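Local structure of adhesion G-protein coupled receptor G6 (Danio rerio, 6V55) at residues P472-T484 and W496-I510. The protein is an adhesion G protein-coupled receptor with a large, glycosylated, calcium-binding extracellular region, and probably acts in myelination. Numbering follows the deposited sequence.
Sequences PCFPYKDRNASRT and WALPDRGNCTNITSI. With NAG (2-acetamido-2-deoxy-beta-D-glucopyranose), chain K; NAG (2-acetamido-2-deoxy-beta-D-glucopyranose), chain N; NAG (2-acetamido-2-deoxy-beta-D-glucopyranose), chain F.
R483 lays its guanidinium flat on W496, the planes only 4° apart; CZ sits 3.5 Å from W496 CB, and the cation-pi contact with the five-membered ring is off-centre. Extended from CG to NE, its chain also carries NE to A497 O at 2.7 Å, nearly in line with the carbonyl though tilted from the guanidinium plane; NH1 goes on to a salt bridge with D452. Cut back to an alanine, this position would probably leave D452 without its charge mate and A497 O without this donor, and take most of the R483 cover from one indole face. Alongside, the backbones pair: A497 N bonds T484 O, and S482 and D500 exchange bonds as a single antiparallel bridge, D500 N to S482 O being 2.7 Å.

At the end of a type I turn, R501 to C504, the C473–C504 disulfide (SG to SG 2.1 Å, chi3 -76°) ties the returning loop to C473, just after strand 468-472, at the start of the loop that leads to strand 480-488. This cross-link, with the three-stranded sheet that strand 480-488 runs through, fits the small cystine-stabilised hormone receptor domain preceding the GAIN domain in such receptors. Next to it, R479 stacks its guanidinium on the amide of N503, planes 19° apart, its NH2 only 2.6 Å from O6 of the glycan on N503.

At the far end Y476 is sandwiched, with I510 CD1 over one face (3.9 Å to the ring centroid) and P475 CG over the other; its OH bonds I507 O in the carbonyl plane, on a lone pair, at 2.9 Å. A water takes the N-H of Y476 and donates to T505 O. The cis peptide before P475 accompanies CB lying over the ring of F474. Helix 517-527 packs on F474, P475 and Y476, while K477 reaches D98 and E53 at the CUB domain's calcium site.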
loop_
_atom_site.group_PDB
_atom_site.type_symbol
_atom_site.label_atom_id
_atom_site.label_comp_id
_atom_site.label_asym_id
_atom_site.label_seq_id
_atom_site.Cartn_x
_atom_site.Cartn_y
_atom_site.Cartn_z
ATOM N N PRO A 472 12.943 -10.106 -6.339
ATOM C CA PRO A 472 13.183 -10.823 -7.597
ATOM C C PRO A 472 14.447 -10.399 -8.318
ATOM O O PRO A 472 14.850 -9.231 -8.291
ATOM C CB PRO A 472 11.955 -10.465 -8.439
ATOM C CG PRO A 472 11.352 -9.293 -7.778
ATOM C CD PRO A 472 11.569 -9.568 -6.346
ATOM N N CYS A 473 15.056 -11.378 -8.991
ATOM C CA CYS A 473 16.189 -11.105 -9.857
ATOM C C CYS A 473 15.699 -10.323 -11.069
ATOM O O CYS A 473 14.733 -10.724 -11.724
ATOM C CB CYS A 473 16.857 -12.411 -10.300
ATOM S SG CYS A 473 17.828 -13.264 -9.039
ATOM N N PHE A 474 16.334 -9.186 -11.339
ATOM C CA PHE A 474 15.989 -8.394 -12.510
ATOM C C PHE A 474 16.663 -8.989 -13.737
ATOM O O PHE A 474 17.871 -9.208 -13.714
ATOM C CB PHE A 474 16.429 -6.942 -12.325
ATOM C CG PHE A 474 16.058 -6.057 -13.471
ATOM C CD1 PHE A 474 14.744 -5.636 -13.623
ATOM C CD2 PHE A 474 17.002 -5.679 -14.423
ATOM C CE1 PHE A 474 14.378 -4.810 -14.673
ATOM C CE2 PHE A 474 16.637 -4.869 -15.503
ATOM C CZ PHE A 474 15.320 -4.435 -15.621
ATOM N N PRO A 475 15.936 -9.232 -14.835
ATOM C CA PRO A 475 14.493 -9.070 -15.054
ATOM C C PRO A 475 13.678 -10.355 -15.226
ATOM O O PRO A 475 12.501 -10.254 -15.578
ATOM C CB PRO A 475 14.445 -8.299 -16.358
ATOM C CG PRO A 475 15.570 -8.933 -17.130
ATOM C CD PRO A 475 16.645 -9.333 -16.122
ATOM N N TYR A 476 14.258 -11.531 -15.002
ATOM C CA TYR A 476 13.529 -12.742 -15.345
ATOM C C TYR A 476 12.738 -13.319 -14.181
ATOM O O TYR A 476 11.801 -14.094 -14.423
ATOM C CB TYR A 476 14.504 -13.764 -15.934
ATOM C CG TYR A 476 15.117 -13.217 -17.201
ATOM C CD1 TYR A 476 14.299 -12.764 -18.249
ATOM C CD2 TYR A 476 16.494 -13.122 -17.357
ATOM C CE1 TYR A 476 14.845 -12.240 -19.428
ATOM C CE2 TYR A 476 17.040 -12.606 -18.527
ATOM C CZ TYR A 476 16.212 -12.167 -19.555
ATOM O OH TYR A 476 16.770 -11.659 -20.709
ATOM N N LYS A 477 13.105 -12.953 -12.943
ATOM C CA LYS A 477 12.432 -13.321 -11.681
ATOM C C LYS A 477 12.364 -14.828 -11.428
ATOM O O LYS A 477 11.516 -15.274 -10.645
ATOM C CB LYS A 477 11.013 -12.749 -11.565
ATOM C CG LYS A 477 10.826 -11.288 -11.866
ATOM C CD LYS A 477 9.316 -11.007 -11.941
ATOM C CE LYS A 477 8.705 -10.607 -10.617
ATOM N NZ LYS A 477 7.650 -9.564 -10.785
ATOM N N ASP A 478 13.247 -15.619 -12.059
ATOM C CA ASP A 478 13.226 -17.066 -11.854
ATOM C C ASP A 478 13.725 -17.417 -10.466
ATOM O O ASP A 478 13.196 -18.334 -9.830
ATOM C CB ASP A 478 14.080 -17.798 -12.895
ATOM C CG ASP A 478 13.932 -17.234 -14.312
ATOM O OD1 ASP A 478 14.984 -16.921 -14.921
ATOM O OD2 ASP A 478 12.791 -17.136 -14.837
ATOM N N ARG A 479 14.751 -16.706 -9.987
ATOM C CA ARG A 479 15.322 -16.876 -8.653
ATOM C C ARG A 479 15.351 -15.523 -7.936
ATOM O O ARG A 479 14.932 -14.496 -8.486
ATOM C CB ARG A 479 16.720 -17.526 -8.707
ATOM C CG ARG A 479 16.879 -18.666 -9.721
ATOM C CD ARG A 479 18.184 -19.430 -9.558
ATOM N NE ARG A 479 18.118 -20.486 -8.543
ATOM C CZ ARG A 479 19.091 -21.373 -8.323
ATOM N NH1 ARG A 479 20.213 -21.331 -9.041
ATOM N NH2 ARG A 479 18.950 -22.300 -7.381
ATOM N N ASN A 480 15.823 -15.535 -6.685
ATOM C CA ASN A 480 15.842 -14.375 -5.802
ATOM C C ASN A 480 17.249 -13.832 -5.580
ATOM O O ASN A 480 18.256 -14.537 -5.721
ATOM C CB ASN A 480 15.302 -14.700 -4.410
ATOM C CG ASN A 480 13.951 -15.333 -4.420
ATOM O OD1 ASN A 480 13.107 -15.027 -5.258
ATOM N ND2 ASN A 480 13.732 -16.234 -3.444
ATOM N N ALA A 481 17.300 -12.571 -5.162
ATOM C CA ALA A 481 18.457 -11.973 -4.517
ATOM C C ALA A 481 18.105 -11.749 -3.057
ATOM O O ALA A 481 16.931 -11.779 -2.690
ATOM C CB ALA A 481 18.842 -10.645 -5.174
ATOM N N SER A 482 19.118 -11.529 -2.217
ATOM C CA SER A 482 18.874 -11.327 -0.791
ATOM C C SER A 482 19.824 -10.285 -0.221
ATOM O O SER A 482 20.924 -10.088 -0.734
ATOM C CB SER A 482 18.999 -12.623 0.017
ATOM O OG SER A 482 20.362 -12.939 0.215
ATOM N N ARG A 483 19.361 -9.600 0.833
ATOM C CA ARG A 483 20.126 -8.587 1.564
ATOM C C ARG A 483 19.734 -8.641 3.033
ATOM O O ARG A 483 18.553 -8.795 3.359
ATOM C CB ARG A 483 19.888 -7.168 1.030
ATOM C CG ARG A 483 21.075 -6.242 1.169
ATOM C CD ARG A 483 20.775 -4.840 0.654
ATOM N NE ARG A 483 21.950 -3.966 0.657
ATOM C CZ ARG A 483 21.895 -2.647 0.451
ATOM N NH1 ARG A 483 20.720 -2.055 0.245
ATOM N NH2 ARG A 483 23.008 -1.916 0.457
ATOM N N THR A 484 20.721 -8.508 3.921
ATOM C CA THR A 484 20.502 -8.627 5.359
ATOM C C THR A 484 20.778 -7.295 6.043
ATOM O O THR A 484 21.794 -6.645 5.765
ATOM C CB THR A 484 21.382 -9.730 5.960
ATOM O OG1 THR A 484 21.158 -10.945 5.241
ATOM C CG2 THR A 484 21.035 -9.980 7.431
ATOM N N TRP A 496 22.871 -1.852 6.242
ATOM C CA TRP A 496 22.647 -2.852 5.213
ATOM C C TRP A 496 23.962 -3.511 4.834
ATOM O O TRP A 496 24.896 -2.837 4.386
ATOM C CB TRP A 496 22.050 -2.217 3.964
ATOM C CG TRP A 496 20.553 -2.077 3.893
ATOM C CD1 TRP A 496 19.857 -0.909 3.724
ATOM C CD2 TRP A 496 19.566 -3.135 3.915
ATOM N NE1 TRP A 496 18.507 -1.170 3.667
ATOM C CE2 TRP A 496 18.298 -2.521 3.782
ATOM C CE3 TRP A 496 19.630 -4.533 4.057
ATOM C CZ2 TRP A 496 17.100 -3.257 3.785
ATOM C CZ3 TRP A 496 18.440 -5.266 4.049
ATOM C CH2 TRP A 496 17.192 -4.620 3.921
ATOM N N ALA A 497 24.012 -4.840 4.923
ATOM C CA ALA A 497 25.077 -5.587 4.256
ATOM C C ALA A 497 24.930 -5.533 2.733
ATOM O O ALA A 497 23.957 -5.010 2.173
ATOM C CB ALA A 497 25.087 -7.047 4.692
ATOM N N LEU A 498 25.917 -6.115 2.061
ATOM C CA LEU A 498 25.911 -6.181 0.612
ATOM C C LEU A 498 24.847 -7.165 0.128
ATOM O O LEU A 498 24.589 -8.180 0.789
ATOM C CB LEU A 498 27.275 -6.617 0.112
ATOM C CG LEU A 498 28.314 -5.534 -0.157
ATOM C CD1 LEU A 498 29.509 -6.241 -0.733
ATOM C CD2 LEU A 498 27.816 -4.431 -1.118
ATOM N N PRO A 499 24.181 -6.868 -0.987
ATOM C CA PRO A 499 23.224 -7.824 -1.545
ATOM C C PRO A 499 23.920 -9.032 -2.161
ATOM O O PRO A 499 24.984 -8.916 -2.773
ATOM C CB PRO A 499 22.485 -7.005 -2.610
ATOM C CG PRO A 499 23.390 -5.896 -2.945
ATOM C CD PRO A 499 24.131 -5.573 -1.687
ATOM N N ASP A 500 23.301 -10.206 -1.979
ATOM C CA ASP A 500 23.731 -11.456 -2.602
ATOM C C ASP A 500 22.932 -11.630 -3.887
ATOM O O ASP A 500 21.806 -12.127 -3.870
ATOM C CB ASP A 500 23.530 -12.630 -1.647
ATOM C CG ASP A 500 23.845 -13.991 -2.288
ATOM O OD1 ASP A 500 24.656 -14.093 -3.251
ATOM O OD2 ASP A 500 23.276 -14.985 -1.798
ATOM N N ARG A 501 23.535 -11.277 -5.013
ATOM C CA ARG A 501 22.893 -11.455 -6.307
ATOM C C ARG A 501 23.461 -12.640 -7.085
ATOM O O ARG A 501 23.391 -12.666 -8.315
ATOM C CB ARG A 501 23.008 -10.175 -7.127
ATOM C CG ARG A 501 22.166 -9.069 -6.546
ATOM C CD ARG A 501 22.026 -7.919 -7.510
ATOM N NE ARG A 501 23.313 -7.305 -7.781
ATOM C CZ ARG A 501 23.803 -7.154 -8.999
ATOM N NH1 ARG A 501 23.097 -7.559 -10.044
ATOM N NH2 ARG A 501 24.985 -6.581 -9.173
ATOM N N GLY A 502 23.998 -13.638 -6.375
ATOM C CA GLY A 502 24.713 -14.738 -7.003
ATOM C C GLY A 502 23.857 -15.677 -7.833
ATOM O O GLY A 502 24.387 -16.319 -8.748
ATOM N N ASN A 503 22.552 -15.764 -7.550
ATOM C CA ASN A 503 21.633 -16.578 -8.335
ATOM C C ASN A 503 20.952 -15.783 -9.457
ATOM O O ASN A 503 20.047 -16.307 -10.119
ATOM C CB ASN A 503 20.578 -17.214 -7.417
ATOM C CG ASN A 503 21.181 -18.156 -6.368
ATOM O OD1 ASN A 503 22.391 -18.374 -6.334
ATOM N ND2 ASN A 503 20.325 -18.720 -5.513
ATOM N N CYS A 504 21.376 -14.545 -9.703
ATOM C CA CYS A 504 20.682 -13.657 -10.624
ATOM C C CYS A 504 21.408 -13.576 -11.964
ATOM O O CYS A 504 22.638 -13.689 -12.042
ATOM C CB CYS A 504 20.552 -12.244 -10.037
ATOM S SG CYS A 504 19.441 -12.017 -8.631
ATOM N N THR A 505 20.626 -13.321 -13.016
ATOM C CA THR A 505 21.112 -13.166 -14.377
ATOM C C THR A 505 20.841 -11.750 -14.876
ATOM O O THR A 505 19.868 -11.112 -14.480
ATOM C CB THR A 505 20.440 -14.169 -15.322
ATOM O OG1 THR A 505 19.022 -14.059 -15.173
ATOM C CG2 THR A 505 20.860 -15.592 -15.001
ATOM N N ASN A 506 21.707 -11.280 -15.781
ATOM C CA ASN A 506 21.540 -10.039 -16.533
ATOM C C ASN A 506 20.358 -10.161 -17.495
ATOM O O ASN A 506 19.807 -11.240 -17.710
ATOM C CB ASN A 506 22.777 -9.744 -17.398
ATOM C CG ASN A 506 24.019 -9.312 -16.620
ATOM O OD1 ASN A 506 23.942 -8.543 -15.664
ATOM N ND2 ASN A 506 25.193 -9.811 -17.067
ATOM N N ILE A 507 20.012 -9.041 -18.142
ATOM C CA ILE A 507 19.261 -9.087 -19.404
ATOM C C ILE A 507 20.021 -9.896 -20.451
ATOM O O ILE A 507 19.456 -10.778 -21.113
ATOM C CB ILE A 507 18.989 -7.658 -19.921
ATOM C CG1 ILE A 507 18.077 -6.885 -18.970
ATOM C CG2 ILE A 507 18.386 -7.663 -21.335
ATOM C CD1 ILE A 507 18.009 -5.409 -19.292
ATOM N N THR A 508 21.322 -9.633 -20.588
ATOM C CA THR A 508 22.103 -10.239 -21.659
ATOM C C THR A 508 22.561 -11.655 -21.346
ATOM O O THR A 508 22.859 -12.409 -22.277
ATOM C CB THR A 508 23.346 -9.404 -21.953
ATOM O OG1 THR A 508 24.381 -9.770 -21.031
ATOM C CG2 THR A 508 23.050 -7.946 -21.779
ATOM N N SER A 509 22.646 -12.032 -20.071
ATOM C CA SER A 509 23.409 -13.227 -19.749
ATOM C C SER A 509 22.595 -14.506 -19.852
ATOM O O SER A 509 23.168 -15.598 -19.746
ATOM C CB SER A 509 24.014 -13.103 -18.354
ATOM O OG SER A 509 23.025 -13.331 -17.375
ATOM N N ILE A 510 21.295 -14.409 -20.061
ATOM C CA ILE A 510 20.490 -15.606 -20.271
ATOM C C ILE A 510 20.776 -16.152 -21.667
ATOM O O ILE A 510 21.192 -15.427 -22.582
ATOM C CB ILE A 510 18.990 -15.312 -20.032
ATOM C CG1 ILE A 510 18.253 -16.567 -19.581
ATOM C CG2 ILE A 510 18.292 -14.701 -21.256
ATOM C CD1 ILE A 510 16.802 -16.306 -19.193
HETATM C C1 NAG K . 20.729 -19.625 -4.459
HETATM C C2 NAG K . 20.063 -19.198 -3.135
HETATM C C3 NAG K . 20.416 -20.182 -1.998
HETATM C C4 NAG K . 20.089 -21.620 -2.399
HETATM C C5 NAG K . 20.791 -21.971 -3.720
HETATM C C6 NAG K . 20.474 -23.364 -4.232
HETATM C C7 NAG K . 19.519 -16.858 -2.665
HETATM C C8 NAG K . 20.050 -15.497 -2.334
HETATM N N2 NAG K . 20.431 -17.832 -2.790
HETATM O O3 NAG K . 19.685 -19.848 -0.819
HETATM O O4 NAG K . 20.449 -22.535 -1.365
HETATM O O5 NAG K . 20.404 -21.034 -4.748
HETATM O O6 NAG K . 19.290 -23.420 -5.021
HETATM O O7 NAG K . 18.312 -17.071 -2.801
HETATM C C1 NAG N . 12.552 -17.016 -3.138
HETATM C C2 NAG N . 12.863 -18.525 -3.083
HETATM C C3 NAG N . 11.629 -19.319 -2.610
HETATM C C4 NAG N . 11.029 -18.754 -1.321
HETATM C C5 NAG N . 10.807 -17.239 -1.406
HETATM C C6 NAG N . 10.424 -16.637 -0.070
HETATM C C7 NAG N . 14.612 -19.045 -4.738
HETATM C C8 NAG N . 14.897 -19.595 -6.106
HETATM N N2 NAG N . 13.323 -19.015 -4.375
HETATM O O3 NAG N . 12.008 -20.675 -2.387
HETATM O O4 NAG N . 9.786 -19.393 -1.029
HETATM O O5 NAG N . 12.009 -16.574 -1.840
HETATM O O6 NAG N . 10.425 -15.215 -0.079
HETATM O O7 NAG N . 15.510 -18.630 -4.001
HETATM C C1 NAG F . 26.536 -9.544 -16.567
HETATM C C2 NAG F . 27.475 -10.801 -16.454
HETATM C C3 NAG F . 28.961 -10.380 -16.312
HETATM C C4 NAG F . 29.377 -9.366 -17.371
HETATM C C5 NAG F . 28.481 -8.142 -17.240
HETATM C C6 NAG F . 28.815 -7.034 -18.220
HETATM C C7 NAG F . 27.312 -12.941 -15.197
HETATM C C8 NAG F . 26.828 -13.589 -13.926
HETATM N N2 NAG F . 27.074 -11.624 -15.317
HETATM O O3 NAG F . 29.826 -11.512 -16.375
HETATM O O4 NAG F . 30.748 -8.997 -17.226
HETATM O O5 NAG F . 27.127 -8.545 -17.500
HETATM O O6 NAG F . 30.202 -6.722 -18.221
HETATM O O7 NAG F . 27.893 -13.580 -16.069
HETATM O O HOH W 1 17.077 -12.060 -14.087
#